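Local structure of gamma-glutamyltransferase 1 Threonine peptidase. MEROPS family T03 (7D9E) at the interface of chains A and B. The protein transfers gamma-glutamyl groups from donors such as glutathione to amino acids or water, working as a heterodimer of two chains. Sequence-based numbering; all coordinates share one arbitrary frame. Chains: chain A, Gamma-glutamyltransferase 1 Threonine peptidase. MEROPS family T03; chain B, Gamma-glutamyltransferase 1 Threonine peptidase. MEROPS family T03.

Contact 1: the interface of chains A and B. Residues chain A 183-184, 187-188, 199; chain B 24, 27, 29, 34, 36.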
ATOM      1  N   ASN A 183     -16.748  14.616  11.568  1.00 24.08           N
ATOM      2  CA  ASN A 183     -16.707  15.981  11.053  1.00 26.72           C
ATOM      3  C   ASN A 183     -16.232  16.065   9.615  1.00 25.92           C
ATOM      4  O   ASN A 183     -15.899  17.161   9.143  1.00 25.76           O
ATOM      5  CB  ASN A 183     -15.856  16.856  11.973  1.00 25.46           C
ATOM      6  CG  ASN A 183     -14.404  16.429  12.009  1.00 26.45           C
ATOM      7  OD1 ASN A 183     -14.040  15.373  11.488  1.00 27.25           O
ATOM      8  ND2 ASN A 183     -13.578  17.228  12.654  1.00 26.29           N
ATOM      9  N   PHE A 184     -16.219  14.936   8.906  1.00 23.21           N
ATOM     10  CA  PHE A 184     -15.693  14.889   7.549  1.00 22.36           C
ATOM     11  C   PHE A 184     -16.324  15.944   6.656  1.00 24.63           C
ATOM     12  O   PHE A 184     -15.626  16.640   5.909  1.00 27.13           O
ATOM     13  CB  PHE A 184     -15.963  13.503   6.966  1.00 21.44           C
ATOM     14  CG  PHE A 184     -15.451  13.321   5.567  1.00 19.30           C
ATOM     15  CD1 PHE A 184     -14.096  13.270   5.314  1.00 17.55           C
ATOM     16  CD2 PHE A 184     -16.331  13.168   4.503  1.00 23.03           C
ATOM     17  CE1 PHE A 184     -13.613  13.075   4.026  1.00 19.35           C
ATOM     18  CE2 PHE A 184     -15.852  12.975   3.216  1.00 21.50           C
ATOM     19  CZ  PHE A 184     -14.496  12.927   2.975  1.00 20.39           C
ATOM     20  N   TYR A 187     -15.068  19.636   6.497  1.00 25.83           N
ATOM     21  CA  TYR A 187     -13.808  19.958   5.848  1.00 25.47           C
ATOM     22  C   TYR A 187     -13.751  19.561   4.392  1.00 23.89           C
ATOM     23  O   TYR A 187     -13.063  20.222   3.624  1.00 25.62           O
ATOM     24  CB  TYR A 187     -12.640  19.285   6.583  1.00 25.37           C
ATOM     25  CG  TYR A 187     -12.336  20.004   7.874  1.00 28.80           C
ATOM     26  CD1 TYR A 187     -13.007  19.685   9.041  1.00 27.55           C
ATOM     27  CD2 TYR A 187     -11.400  21.026   7.911  1.00 34.16           C
ATOM     28  CE1 TYR A 187     -12.751  20.369  10.217  1.00 34.57           C
ATOM     29  CE2 TYR A 187     -11.128  21.699   9.079  1.00 39.32           C
ATOM     30  CZ  TYR A 187     -11.804  21.361  10.225  1.00 34.48           C
ATOM     31  OH  TYR A 187     -11.528  22.045  11.385  1.00 40.31           O
ATOM     32  N   PHE A 188     -14.434  18.492   3.996  1.00 23.11           N
ATOM     33  CA  PHE A 188     -14.366  17.979   2.627  1.00 22.57           C
ATOM     34  C   PHE A 188     -15.693  18.115   1.905  1.00 21.55           C
ATOM     35  O   PHE A 188     -15.827  17.654   0.764  1.00 23.68           O
ATOM     36  CB  PHE A 188     -13.828  16.549   2.654  1.00 21.15           C
ATOM     37  CG  PHE A 188     -12.400  16.498   3.062  1.00 21.95           C
ATOM     38  CD1 PHE A 188     -12.043  16.454   4.399  1.00 22.47           C
ATOM     39  CD2 PHE A 188     -11.387  16.570   2.116  1.00 23.63           C
ATOM     40  CE1 PHE A 188     -10.712  16.450   4.782  1.00 21.96           C
ATOM     41  CE2 PHE A 188     -10.069  16.579   2.498  1.00 22.56           C
ATOM     42  CZ  PHE A 188      -9.715  16.525   3.829  1.00 24.61           C
ATOM     43  N   GLN A 199      -7.382  24.230   1.118  1.00 20.24           N
ATOM     44  CA  GLN A 199      -7.266  23.683   2.471  1.00 20.44           C
ATOM     45  C   GLN A 199      -6.358  24.561   3.316  1.00 22.01           C
ATOM     46  O   GLN A 199      -5.203  24.217   3.605  1.00 22.08           O
ATOM     47  CB  GLN A 199      -6.793  22.228   2.449  1.00 19.38           C
ATOM     48  CG  GLN A 199      -7.616  21.342   1.557  1.00 19.19           C
ATOM     49  CD  GLN A 199      -7.062  19.944   1.425  1.00 19.46           C
ATOM     50  OE1 GLN A 199      -7.177  19.115   2.339  1.00 17.92           O
ATOM     51  NE2 GLN A 199      -6.400  19.691   0.312  1.00 17.94           N
TER
ATOM     52  N   PHE B  24     -10.252   8.130   2.627  1.00 17.38           N
ATOM     53  CA  PHE B  24     -10.517   9.196   3.582  1.00 16.22           C
ATOM     54  C   PHE B  24     -10.458   8.706   5.025  1.00 16.32           C
ATOM     55  O   PHE B  24     -10.858   9.436   5.948  1.00 17.20           O
ATOM     56  CB  PHE B  24     -11.818   9.923   3.248  1.00 18.14           C
ATOM     57  CG  PHE B  24     -11.798  10.618   1.899  1.00 15.69           C
ATOM     58  CD1 PHE B  24     -11.196  11.868   1.759  1.00 17.83           C
ATOM     59  CD2 PHE B  24     -12.378  10.032   0.787  1.00 15.75           C
ATOM     60  CE1 PHE B  24     -11.196  12.508   0.518  1.00 17.69           C
ATOM     61  CE2 PHE B  24     -12.375  10.672  -0.439  1.00 17.77           C
ATOM     62  CZ  PHE B  24     -11.804  11.911  -0.562  1.00 19.70           C
ATOM     63  N   GLY B  27     -12.545   9.278   8.662  1.00 18.58           N
ATOM     64  CA  GLY B  27     -13.464  10.379   8.529  1.00 19.76           C
ATOM     65  C   GLY B  27     -13.300  11.484   9.542  1.00 21.19           C
ATOM     66  O   GLY B  27     -14.032  12.476   9.467  1.00 21.86           O
ATOM     67  N   VAL B  29     -11.375  14.585  10.952  1.00 19.27           N
ATOM     68  CA  VAL B  29     -10.426  15.647  10.655  1.00 22.11           C
ATOM     69  C   VAL B  29      -9.991  16.294  11.958  1.00 22.24           C
ATOM     70  O   VAL B  29     -10.817  16.585  12.826  1.00 23.27           O
ATOM     71  CB  VAL B  29     -11.037  16.702   9.722  1.00 21.88           C
ATOM     72  CG1 VAL B  29      -9.986  17.735   9.346  1.00 24.13           C
ATOM     73  CG2 VAL B  29     -11.603  16.018   8.499  1.00 23.66           C
ATOM     74  N   GLY B  34      -6.609  20.359   9.865  1.00 21.09           N
ATOM     75  CA  GLY B  34      -7.096  20.119   8.526  1.00 19.58           C
ATOM     76  C   GLY B  34      -6.776  18.774   7.906  1.00 21.49           C
ATOM     77  O   GLY B  34      -7.125  18.568   6.741  1.00 22.33           O
ATOM     78  N   LEU B  36      -6.872  14.400   7.822  1.00 16.43           N
ATOM     79  CA  LEU B  36      -7.658  13.233   8.193  1.00 16.33           C
ATOM     80  C   LEU B  36      -6.820  12.247   8.992  1.00 18.96           C
ATOM     81  O   LEU B  36      -5.634  12.044   8.723  1.00 17.48           O
ATOM     82  CB  LEU B  36      -8.137  12.498   6.940  1.00 16.53           C
ATOM     83  CG  LEU B  36      -9.283  13.237   6.253  1.00 18.71           C
ATOM     84  CD1 LEU B  36      -9.333  12.924   4.771  1.00 20.31           C
ATOM     85  CD2 LEU B  36     -10.606  12.923   6.965  1.00 19.81           C
TER
HETATM   86  O   HOH W   1      -8.198  20.030   4.714  1.00 20.33           O
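The backbone N and O of B:Val29, in an extended stretch without regular secondary structure, are gripped by the side-chain amide of A:Asn183, just ahead of the short helix 184-188 that carries the aromatic residues of chain A. B:Val29 N gives its hydrogen to A:Asn183 OD1 over 2.8 Å, nearly straight and in the carbonyl plane on a lone pair. In return A:Asn183 ND2 donates to B:Val29 O, also at 2.8 Å and nearly straight, the acceptor lying in the plane of the amide. Two bonds to one residue fix the amide flip and hold the group from turning. The side chain gets there by the crowded position of its first torsion, CG between backbone N and carbonyl carbon (chi1 64°).

The valine's own branches then divide between two rings. B:Val29 CG1, anti to its backbone N (chi1 -176°), sits over the centre of one face of A:Tyr187, 3.6 Å from the ring centroid, a CH-pi contact. B:Val29 CG2 meets the edge of A:Phe188, 3.8 Å from A:Phe188 CE1. The tip of the same ring, CE1 and CZ, meets B:Leu36 end to end, A:Phe188 CZ lying 3.7 Å from B:Leu36 CD1. The other methyl of that leucine, CD2, touches the edge of A:Phe184. This last ring turns its CE1–CZ rim onto a face of B:Phe24, edge-to-face with the planes 67° apart, and A:Phe184 CE1 comes to 3.5 Å from B:Phe24 CD1. At the margin, water 1 links A:Gln199 OE1 to B:Gly34 O, 2.7 Å from each.

The patch is an apolar seam between the two subunits, with the asparagine clamp at one end and the water bridge at another; it probably helps hold this loop of chain B against chain A in the heterodimer.

Contact 2: the interface of chains A and B. Residues chain A 257, 260, 262, 279; chain B 79, 105, 109.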
ATOM      1  N   TRP A 257      15.225 -14.410  -8.739  1.00 22.87           N
ATOM      2  CA  TRP A 257      14.776 -15.381  -9.729  1.00 23.48           C
ATOM      3  C   TRP A 257      15.270 -14.926 -11.096  1.00 28.05           C
ATOM      4  O   TRP A 257      15.313 -13.724 -11.373  1.00 27.07           O
ATOM      5  CB  TRP A 257      13.237 -15.498  -9.721  1.00 28.27           C
ATOM      6  CG  TRP A 257      12.509 -14.492 -10.533  1.00 26.52           C
ATOM      7  CD1 TRP A 257      11.884 -14.731 -11.721  1.00 30.15           C
ATOM      8  CD2 TRP A 257      12.340 -13.094 -10.272  1.00 24.22           C
ATOM      9  NE1 TRP A 257      11.331 -13.584 -12.198  1.00 26.69           N
ATOM     10  CE2 TRP A 257      11.594 -12.560 -11.334  1.00 26.38           C
ATOM     11  CE3 TRP A 257      12.730 -12.245  -9.233  1.00 24.38           C
ATOM     12  CZ2 TRP A 257      11.244 -11.213 -11.404  1.00 25.46           C
ATOM     13  CZ3 TRP A 257      12.394 -10.910  -9.305  1.00 28.31           C
ATOM     14  CH2 TRP A 257      11.650 -10.404 -10.385  1.00 26.65           C
ATOM     15  N   ASN A 260      17.319 -11.838 -11.638  1.00 26.06           N
ATOM     16  CA  ASN A 260      16.801 -10.588 -11.101  1.00 24.93           C
ATOM     17  C   ASN A 260      16.725 -10.660  -9.584  1.00 25.78           C
ATOM     18  O   ASN A 260      16.586 -11.739  -9.006  1.00 24.56           O
ATOM     19  CB  ASN A 260      15.396 -10.321 -11.628  1.00 25.07           C
ATOM     20  CG  ASN A 260      15.299 -10.447 -13.105  1.00 27.31           C
ATOM     21  OD1 ASN A 260      15.840  -9.620 -13.841  1.00 29.56           O
ATOM     22  ND2 ASN A 260      14.656 -11.519 -13.566  1.00 31.64           N
ATOM     23  N   LEU A 262      14.499  -8.891  -6.578  1.00 21.29           N
ATOM     24  CA  LEU A 262      13.384  -8.068  -6.135  1.00 18.53           C
ATOM     25  C   LEU A 262      13.572  -7.716  -4.663  1.00 19.72           C
ATOM     26  O   LEU A 262      13.747  -8.606  -3.829  1.00 22.51           O
ATOM     27  CB  LEU A 262      12.057  -8.821  -6.296  1.00 20.07           C
ATOM     28  CG  LEU A 262      10.788  -8.293  -5.614  1.00 21.90           C
ATOM     29  CD1 LEU A 262      10.417  -6.883  -6.058  1.00 20.90           C
ATOM     30  CD2 LEU A 262       9.641  -9.293  -5.840  1.00 21.72           C
ATOM     31  N   ILE A 279       6.229 -16.079  -6.387  1.00 18.58           N
ATOM     32  CA  ILE A 279       7.258 -16.212  -7.415  1.00 18.63           C
ATOM     33  C   ILE A 279       7.919 -17.580  -7.336  1.00 20.94           C
ATOM     34  O   ILE A 279       8.113 -18.260  -8.352  1.00 22.37           O
ATOM     35  CB  ILE A 279       8.283 -15.068  -7.294  1.00 19.75           C
ATOM     36  CG1 ILE A 279       7.608 -13.735  -7.620  1.00 19.44           C
ATOM     37  CG2 ILE A 279       9.498 -15.326  -8.160  1.00 21.73           C
ATOM     38  CD1 ILE A 279       8.430 -12.528  -7.232  1.00 22.25           C
TER
ATOM     39  N   VAL B  79      12.886  -3.886  -8.460  1.00 18.61           N
ATOM     40  CA  VAL B  79      13.627  -4.982  -9.059  1.00 18.48           C
ATOM     41  C   VAL B  79      14.945  -4.435  -9.575  1.00 19.81           C
ATOM     42  O   VAL B  79      14.989  -3.355 -10.186  1.00 20.37           O
ATOM     43  CB  VAL B  79      12.863  -5.663 -10.214  1.00 18.94           C
ATOM     44  CG1 VAL B  79      13.605  -6.910 -10.658  1.00 21.71           C
ATOM     45  CG2 VAL B  79      11.456  -5.983  -9.790  1.00 20.81           C
ATOM     46  N   LEU B 105       4.515  -8.429 -12.558  1.00 15.35           N
ATOM     47  CA  LEU B 105       5.832  -9.042 -12.732  1.00 16.95           C
ATOM     48  C   LEU B 105       5.768 -10.197 -13.722  1.00 17.53           C
ATOM     49  O   LEU B 105       6.665 -10.359 -14.566  1.00 19.20           O
ATOM     50  CB  LEU B 105       6.378  -9.521 -11.385  1.00 17.05           C
ATOM     51  CG  LEU B 105       6.724  -8.419 -10.394  1.00 19.60           C
ATOM     52  CD1 LEU B 105       7.046  -9.056  -9.035  1.00 19.20           C
ATOM     53  CD2 LEU B 105       7.897  -7.592 -10.863  1.00 20.70           C
ATOM     54  N   TYR B 109       8.054 -10.195 -17.003  1.00 19.77           N
ATOM     55  CA  TYR B 109       9.183 -11.121 -17.000  1.00 19.68           C
ATOM     56  C   TYR B 109       8.901 -12.471 -17.633  1.00 25.34           C
ATOM     57  O   TYR B 109       9.844 -13.142 -18.073  1.00 29.93           O
ATOM     58  CB  TYR B 109       9.713 -11.310 -15.566  1.00 21.53           C
ATOM     59  CG  TYR B 109      10.426 -10.090 -15.077  1.00 21.46           C
ATOM     60  CD1 TYR B 109      11.751  -9.886 -15.417  1.00 21.42           C
ATOM     61  CD2 TYR B 109       9.804  -9.145 -14.294  1.00 22.40           C
ATOM     62  CE1 TYR B 109      12.437  -8.768 -14.998  1.00 24.52           C
ATOM     63  CE2 TYR B 109      10.471  -8.006 -13.887  1.00 20.18           C
ATOM     64  CZ  TYR B 109      11.785  -7.825 -14.224  1.00 21.41           C
ATOM     65  OH  TYR B 109      12.499  -6.726 -13.852  1.00 25.84           O
TER
HETATM   66  O   HOH W   2      15.171  -6.973 -14.204  1.00 27.36           O
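A:Trp257 and B:Tyr109 meet edge-to-face: the tryptophan presents the rim of its six-membered ring to one face of the tyrosine, with the planes 75° apart. A:Trp257 CZ2 does the touching, 3.8 Å from B:Tyr109 CD2 and displaced from the middle of the phenol toward its rim. On the same side of the ring plane, beyond the CD1–CE1 edge, lies A:Asn260, whose amide plane is inclined 60° to the ring; A:Asn260 OD1 comes to 3.7 Å from B:Tyr109 CE1, a packing contact. With CG anti to its carbonyl carbon (chi1 -72°), B:Tyr109 directs the phenol toward both partners. The polar tips are joined indirectly, for water 2 lies at the phenol's edge, 2.7 Å from the hydroxyl OH of B:Tyr109, and also pairs with A:Asn260 OD1 at 2.8 Å.

B:Val79 fills in beside this group. Its CG1 touches A:Asn260 CB and A:Trp257 CH2, while B:Val79 CG2 meets A:Leu262 CD1 at 4.0 Å. An antiparallel beta bridge pairs strand 260-264 of chain A with strand 77-81 of chain B, which brings A:Leu262 and B:Val79 opposite each other and probably helps align their side chains. A:Leu262 CD2 reaches B:Leu105 CD1, which also touches A:Ile279 CD1.

B:Leu105 and B:Tyr109 both belong to helix 97-109, one turn apart, which puts them on the same side of the helix toward chain A. An alanine in place of B:Tyr109 would probably leave the tryptophan rim without its aromatic partner and water 2 without its phenol link to chain B.

Behind the first shell, A:Ile279 CG2, from helix 271-284, lies over the rim of one face of the indole, and the A:Asn260 amide nitrogen over the rim of the opposite one. That nitrogen, A:Asn260 ND2, also makes a weak hydrogen bond to A:Trp257 O, 3.2 Å long and clearly bent at the hydrogen.

About 40 Å separates the centres of the C-alpha atoms of contact 1 and contact 2, and they share no residue or secondary-structure element. Both join the same two chains, but by different means: contact 1 sets a loop region of chain B on a short helix of chain A, whereas contact 2 pairs strands of the two chains and adds a helix of each. In this family the chains arise by cleavage of one precursor, which frees the catalytic threonine at the start of chain B. Widely spaced contacts of this kind probably help keep the cleaved halves together as one enzyme.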